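Local coordinates for protein lectin CEL-I, N-acetyl-D-galactosamine-specific C-type (Cucumaria echinata, PDB 4WQQ) that binds sugars in a calcium-dependent way, naturally recognising N-acetylgalactosamine and galactose, and here engineered toward mannose recognition, at residues Q71-E82 and N105-R116. The protein carries 3 engineered substitutions. Sequence-based numbering, arbitrary orientation.
Sequences QLWIGLYDKYNE and NHNNAEDYGQFR. Engineered in segment 105-116: His-106 (natural residue Trp). With CA (calcium ion), chain E; CA (calcium ion), chain G; CA (calcium ion), chain F; MAN (alpha-D-mannopyranose), chain H.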
loop_
_atom_site.group_PDB
_atom_site.type_symbol
_atom_site.label_atom_id
_atom_site.label_comp_id
_atom_site.label_asym_id
_atom_site.label_seq_id
_atom_site.Cartn_x
_atom_site.Cartn_y
_atom_site.Cartn_z
ATOM N N GLN A 71 -9.132 20.100 18.154
ATOM C CA GLN A 71 -7.889 20.085 17.469
ATOM C C GLN A 71 -7.628 18.702 16.888
ATOM O O GLN A 71 -8.342 17.728 17.168
ATOM C CB GLN A 71 -6.732 20.508 18.428
ATOM C CG GLN A 71 -6.763 21.980 18.894
ATOM C CD GLN A 71 -7.767 22.227 19.985
ATOM O OE1 GLN A 71 -7.839 21.504 21.006
ATOM N NE2 GLN A 71 -8.576 23.262 19.805
ATOM N N LEU A 72 -6.589 18.664 16.066
ATOM C CA LEU A 72 -6.136 17.483 15.333
ATOM C C LEU A 72 -4.654 17.268 15.576
ATOM O O LEU A 72 -3.806 18.031 15.111
ATOM C CB LEU A 72 -6.425 17.629 13.854
ATOM C CG LEU A 72 -6.038 16.433 12.933
ATOM C CD1 LEU A 72 -7.032 15.304 13.012
ATOM C CD2 LEU A 72 -5.846 16.823 11.508
ATOM N N TRP A 73 -4.295 16.188 16.278
ATOM C CA TRP A 73 -2.855 15.817 16.352
ATOM C C TRP A 73 -2.201 15.565 15.036
ATOM O O TRP A 73 -2.761 14.863 14.159
ATOM C CB TRP A 73 -2.669 14.558 17.179
ATOM C CG TRP A 73 -3.070 14.676 18.657
ATOM C CD1 TRP A 73 -3.889 13.848 19.326
ATOM C CD2 TRP A 73 -2.573 15.616 19.635
ATOM N NE1 TRP A 73 -3.993 14.214 20.635
ATOM C CE2 TRP A 73 -3.210 15.293 20.868
ATOM C CE3 TRP A 73 -1.665 16.713 19.594
ATOM C CZ2 TRP A 73 -2.961 16.025 22.068
ATOM C CZ3 TRP A 73 -1.426 17.422 20.755
ATOM C CH2 TRP A 73 -2.100 17.059 22.004
ATOM N N ILE A 74 -1.001 16.102 14.923
ATOM C CA ILE A 74 -0.080 15.794 13.837
ATOM C C ILE A 74 1.230 15.295 14.413
ATOM O O ILE A 74 1.508 15.436 15.633
ATOM C CB ILE A 74 0.107 16.995 12.860
ATOM C CG1 ILE A 74 0.776 18.167 13.621
ATOM C CG2 ILE A 74 -1.237 17.419 12.319
ATOM C CD1 ILE A 74 0.936 19.480 12.844
ATOM N N GLY A 75 2.103 14.780 13.554
ATOM C CA GLY A 75 3.306 14.124 14.017
ATOM C C GLY A 75 4.474 15.008 14.436
ATOM O O GLY A 75 5.600 14.572 14.396
ATOM N N LEU A 76 4.178 16.194 14.936
ATOM C CA LEU A 76 5.199 17.225 15.197
ATOM C C LEU A 76 5.420 17.318 16.687
ATOM O O LEU A 76 4.461 17.391 17.466
ATOM C CB LEU A 76 4.731 18.603 14.659
ATOM C CG LEU A 76 5.768 19.725 14.545
ATOM C CD1 LEU A 76 6.707 19.487 13.418
ATOM C CD2 LEU A 76 5.092 21.055 14.371
ATOM N N TYR A 77 6.689 17.230 17.094
ATOM C CA TYR A 77 6.955 17.337 18.538
ATOM C C TYR A 77 8.346 17.845 18.856
ATOM O O TYR A 77 9.290 17.709 18.032
ATOM C CB TYR A 77 6.659 15.975 19.202
ATOM C CG TYR A 77 7.638 14.802 19.020
ATOM C CD1 TYR A 77 8.136 14.406 17.808
ATOM C CD2 TYR A 77 8.023 14.048 20.140
ATOM C CE1 TYR A 77 9.028 13.324 17.688
ATOM C CE2 TYR A 77 8.875 12.947 20.020
ATOM C CZ TYR A 77 9.368 12.592 18.799
ATOM O OH TYR A 77 10.211 11.551 18.685
ATOM N N ASP A 78 8.514 18.407 20.078
ATOM C CA ASP A 78 9.841 18.881 20.493
ATOM C C ASP A 78 10.281 18.367 21.870
ATOM O O ASP A 78 10.942 19.073 22.642
ATOM C CB ASP A 78 9.902 20.407 20.425
ATOM C CG ASP A 78 9.139 21.115 21.579
ATOM O OD1 ASP A 78 8.152 20.606 22.091
ATOM O OD2 ASP A 78 9.507 22.225 21.950
ATOM N N LYS A 79 9.873 17.139 22.177
ATOM C CA LYS A 79 10.282 16.413 23.347
ATOM C C LYS A 79 11.802 16.344 23.496
ATOM O O LYS A 79 12.306 16.543 24.571
ATOM C CB LYS A 79 9.742 14.970 23.320
ATOM C CG LYS A 79 10.144 14.168 24.519
ATOM C CD LYS A 79 9.600 12.745 24.568
ATOM C CE LYS A 79 10.397 12.003 25.647
ATOM N NZ LYS A 79 9.626 10.865 26.163
ATOM N N TYR A 80 12.525 16.028 22.432
ATOM C CA TYR A 80 13.970 15.776 22.541
ATOM C C TYR A 80 14.798 17.047 22.578
ATOM O O TYR A 80 15.847 17.104 23.294
ATOM C CB TYR A 80 14.432 14.793 21.438
ATOM C CG TYR A 80 13.952 13.408 21.853
ATOM C CD1 TYR A 80 14.573 12.744 22.916
ATOM C CD2 TYR A 80 12.821 12.842 21.293
ATOM C CE1 TYR A 80 14.091 11.539 23.380
ATOM C CE2 TYR A 80 12.316 11.631 21.757
ATOM C CZ TYR A 80 12.922 11.009 22.805
ATOM O OH TYR A 80 12.445 9.812 23.255
ATOM N N ASN A 81 14.351 18.040 21.803
ATOM C CA ASN A 81 15.012 19.296 21.665
ATOM C C ASN A 81 13.989 20.385 21.711
ATOM O O ASN A 81 13.393 20.722 20.688
ATOM C CB ASN A 81 15.850 19.369 20.396
ATOM C CG ASN A 81 17.150 18.619 20.540
ATOM O OD1 ASN A 81 18.166 19.168 21.046
ATOM N ND2 ASN A 81 17.129 17.382 20.178
ATOM N N GLU A 82 13.714 20.865 22.922
ATOM C CA GLU A 82 12.760 21.941 23.120
ATOM C C GLU A 82 12.958 23.092 22.170
ATOM O O GLU A 82 14.059 23.676 22.094
ATOM C CB GLU A 82 12.785 22.429 24.571
ATOM C CG GLU A 82 11.874 23.612 24.942
ATOM C CD GLU A 82 10.407 23.313 24.730
ATOM O OE1 GLU A 82 9.719 24.216 24.181
ATOM O OE2 GLU A 82 9.997 22.190 25.068
ATOM N N ASN A 105 5.013 26.911 24.060
ATOM C CA ASN A 105 5.465 26.062 25.171
ATOM C C ASN A 105 4.764 26.442 26.471
ATOM O O ASN A 105 5.387 26.584 27.526
ATOM C CB ASN A 105 7.006 26.108 25.295
ATOM C CG ASN A 105 7.547 24.944 26.058
ATOM O OD1 ASN A 105 7.153 23.749 25.889
ATOM N ND2 ASN A 105 8.479 25.252 26.943
ATOM N N HIS A 106 3.441 26.596 26.392
ATOM C CA HIS A 106 2.714 27.247 27.475
ATOM C C HIS A 106 2.949 26.503 28.785
ATOM O O HIS A 106 3.056 25.269 28.845
ATOM C CB HIS A 106 1.224 27.276 27.171
ATOM C CG HIS A 106 0.422 27.969 28.212
ATOM N ND1 HIS A 106 0.359 29.335 28.283
ATOM C CD2 HIS A 106 -0.382 27.493 29.190
ATOM C CE1 HIS A 106 -0.455 29.686 29.257
ATOM N NE2 HIS A 106 -0.895 28.587 29.844
ATOM N N ASN A 107 3.096 27.282 29.861
ATOM C CA ASN A 107 3.443 26.678 31.149
ATOM C C ASN A 107 4.641 25.766 31.128
ATOM O O ASN A 107 4.714 24.848 31.938
ATOM C CB ASN A 107 2.261 25.926 31.695
ATOM C CG ASN A 107 1.223 26.872 32.237
ATOM O OD1 ASN A 107 1.508 28.069 32.400
ATOM N ND2 ASN A 107 0.025 26.374 32.486
ATOM N N ASN A 108 5.590 26.030 30.217
ATOM C CA ASN A 108 6.761 25.229 30.049
ATOM C C ASN A 108 6.541 23.760 29.792
ATOM O O ASN A 108 7.404 22.977 30.117
ATOM C CB ASN A 108 7.707 25.315 31.267
ATOM C CG ASN A 108 8.306 26.665 31.426
ATOM O OD1 ASN A 108 9.436 26.902 31.032
ATOM N ND2 ASN A 108 7.555 27.568 31.993
ATOM N N ALA A 109 5.414 23.385 29.175
ATOM C CA ALA A 109 4.970 22.011 29.097
ATOM C C ALA A 109 4.105 21.724 27.894
ATOM O O ALA A 109 3.019 21.207 28.038
ATOM C CB ALA A 109 4.173 21.661 30.348
ATOM N N GLU A 110 4.540 22.152 26.725
ATOM C CA GLU A 110 3.814 21.854 25.516
ATOM C C GLU A 110 4.799 21.411 24.477
ATOM O O GLU A 110 5.530 22.235 23.864
ATOM C CB GLU A 110 2.962 23.042 25.044
ATOM C CG GLU A 110 1.829 23.432 25.982
ATOM C CD GLU A 110 0.858 24.405 25.334
ATOM O OE1 GLU A 110 1.350 25.342 24.628
ATOM O OE2 GLU A 110 -0.388 24.286 25.544
ATOM N N ASP A 111 4.770 20.107 24.205
ATOM C CA ASP A 111 5.689 19.528 23.276
ATOM C C ASP A 111 5.060 18.875 22.007
ATOM O O ASP A 111 5.745 18.226 21.253
ATOM C CB ASP A 111 6.627 18.544 23.985
ATOM C CG ASP A 111 7.628 19.225 24.990
ATOM O OD1 ASP A 111 7.719 20.500 25.102
ATOM O OD2 ASP A 111 8.342 18.442 25.667
ATOM N N TYR A 112 3.769 19.025 21.797
ATOM C CA TYR A 112 3.022 18.177 20.847
ATOM C C TYR A 112 2.193 19.030 19.916
ATOM O O TYR A 112 1.347 19.818 20.361
ATOM C CB TYR A 112 2.187 17.075 21.587
ATOM C CG TYR A 112 3.084 16.309 22.466
ATOM C CD1 TYR A 112 3.985 15.384 21.914
ATOM C CD2 TYR A 112 3.198 16.641 23.829
ATOM C CE1 TYR A 112 4.916 14.745 22.690
ATOM C CE2 TYR A 112 4.146 15.993 24.614
ATOM C CZ TYR A 112 4.974 15.041 24.052
ATOM O OH TYR A 112 5.930 14.414 24.870
ATOM N N GLY A 113 2.428 18.879 18.622
ATOM C CA GLY A 113 1.784 19.697 17.605
ATOM C C GLY A 113 0.395 19.239 17.166
ATOM O O GLY A 113 0.090 18.055 17.212
ATOM N N GLN A 114 -0.481 20.188 16.819
ATOM C CA GLN A 114 -1.835 19.896 16.426
ATOM C C GLN A 114 -2.361 21.040 15.519
ATOM O O GLN A 114 -1.935 22.187 15.666
ATOM C CB GLN A 114 -2.760 19.734 17.676
ATOM C CG GLN A 114 -2.804 20.970 18.567
ATOM C CD GLN A 114 -3.592 20.864 19.861
ATOM O OE1 GLN A 114 -3.820 21.895 20.446
ATOM N NE2 GLN A 114 -3.938 19.670 20.352
ATOM N N PHE A 115 -3.268 20.723 14.616
ATOM C CA PHE A 115 -4.088 21.774 13.953
ATOM C C PHE A 115 -5.156 22.316 14.906
ATOM O O PHE A 115 -5.851 21.569 15.616
ATOM C CB PHE A 115 -4.871 21.188 12.761
ATOM C CG PHE A 115 -4.061 20.810 11.537
ATOM C CD1 PHE A 115 -2.687 20.781 11.495
ATOM C CD2 PHE A 115 -4.746 20.459 10.394
ATOM C CE1 PHE A 115 -2.019 20.397 10.360
ATOM C CE2 PHE A 115 -4.085 20.143 9.231
ATOM C CZ PHE A 115 -2.731 20.095 9.203
ATOM N N ARG A 116 -5.362 23.615 14.865
ATOM C CA ARG A 116 -6.634 24.227 15.253
ATOM C C ARG A 116 -7.719 23.993 14.191
ATOM O O ARG A 116 -7.410 23.720 13.045
ATOM C CB ARG A 116 -6.422 25.765 15.408
ATOM C CG ARG A 116 -5.329 26.001 16.389
ATOM C CD ARG A 116 -5.406 27.284 17.124
ATOM N NE ARG A 116 -5.575 26.943 18.532
ATOM C CZ ARG A 116 -4.830 27.413 19.548
ATOM N NH1 ARG A 116 -3.799 28.315 19.378
ATOM N NH2 ARG A 116 -5.128 26.974 20.757
HETATM CA CA CA E . 7.867 22.482 23.764
HETATM CA CA CA G . 9.606 20.357 26.602
HETATM CA CA CA F . 0.542 26.375 22.589
HETATM C C1 MAN H . -4.427 28.556 24.678
HETATM C C2 MAN H . -3.139 28.976 24.033
HETATM C C3 MAN H . -2.396 27.814 23.389
HETATM C C4 MAN H . -2.370 26.648 24.364
HETATM C C5 MAN H . -3.838 26.241 24.630
HETATM C C6 MAN H . -4.063 25.031 25.505
HETATM O O1 MAN H . -5.280 28.360 23.583
HETATM O O2 MAN H . -2.374 29.444 25.112
HETATM O O3 MAN H . -1.068 28.260 23.133
HETATM O O4 MAN H . -1.616 25.625 23.742
HETATM O O5 MAN H . -4.371 27.349 25.450
HETATM O O6 MAN H . -3.243 25.390 26.598
HETATM O O HOH W 1 -6.008 19.683 22.358
HETATM O O HOH W 2 11.319 19.486 25.358
HETATM O O HOH W 3 8.362 22.200 27.656
HETATM O O HOH W 4 6.981 24.221 22.455
#
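The indole of Trp-73 meets Gln-114 over one face, where NE2 of the amide sits near the rim, 3.4 Å from CZ3 of Trp-73. The amide and ring planes are 36° apart. At the edge of the indole, in its plane, lie the carbonyl oxygens of Gly-113 and Tyr-112. Trp-73 NE1 donates a hydrogen bond to Thr-23 O, while Gln-114 OE1 accepts from Asn-126 and Asn-124, which fixes the amide rotation. NE2 of Gln-114 donates to a water that also donates to Gln-71 OE1. Beyond the indole, Tyr-77 CB rests 3.9 Å from Tyr-112 CD1. Leu-72 and Ile-74 pack against Phe-115; Ile-74 CG2 lies 3.6 Å from Phe-115 CE1.

The strands run antiparallel. Leu-72 and Phe-115 form a hydrogen-bonded pair. A beta bulge shifts the register by two between Trp-73 and Tyr-77. Gly-113 N still donates a hydrogen bond to Leu-76 O at 2.8 Å, and Asp-78 N to Asp-111 O at 3.0 Å.

Past the strands, acidic groups converge on calcium. Asp-78 CG lies between its backbone N and carbonyl carbon (chi1 75°), which brings both carboxylate oxygens to the metal. OD2 of Asp-78 also accepts a hydrogen bond from Gly-83 N. Glu-82 binds the same ion through both oxygens too. Asn-105 OD1, Glu-110 O, Asp-111 OD1 and a water complete the shell. Asp-111 OD1 and Glu-82 OE2 each bridge to a second calcium, the former at 2.4 Å from both ions. The metals probably offset the repulsion between these carboxylates. Asn-105 OD1 also accepts from Glu-110 N. Glu-110 OE1 binds a third calcium 2.4 Å away, completed by the engineered Glu-102 and Asn-104, by Asn-124 and Asp-125, and by mannose O3 and O4. This arrangement is characteristic of the C-type lectin fold, whose calcium-bound loops here carry the sugar site.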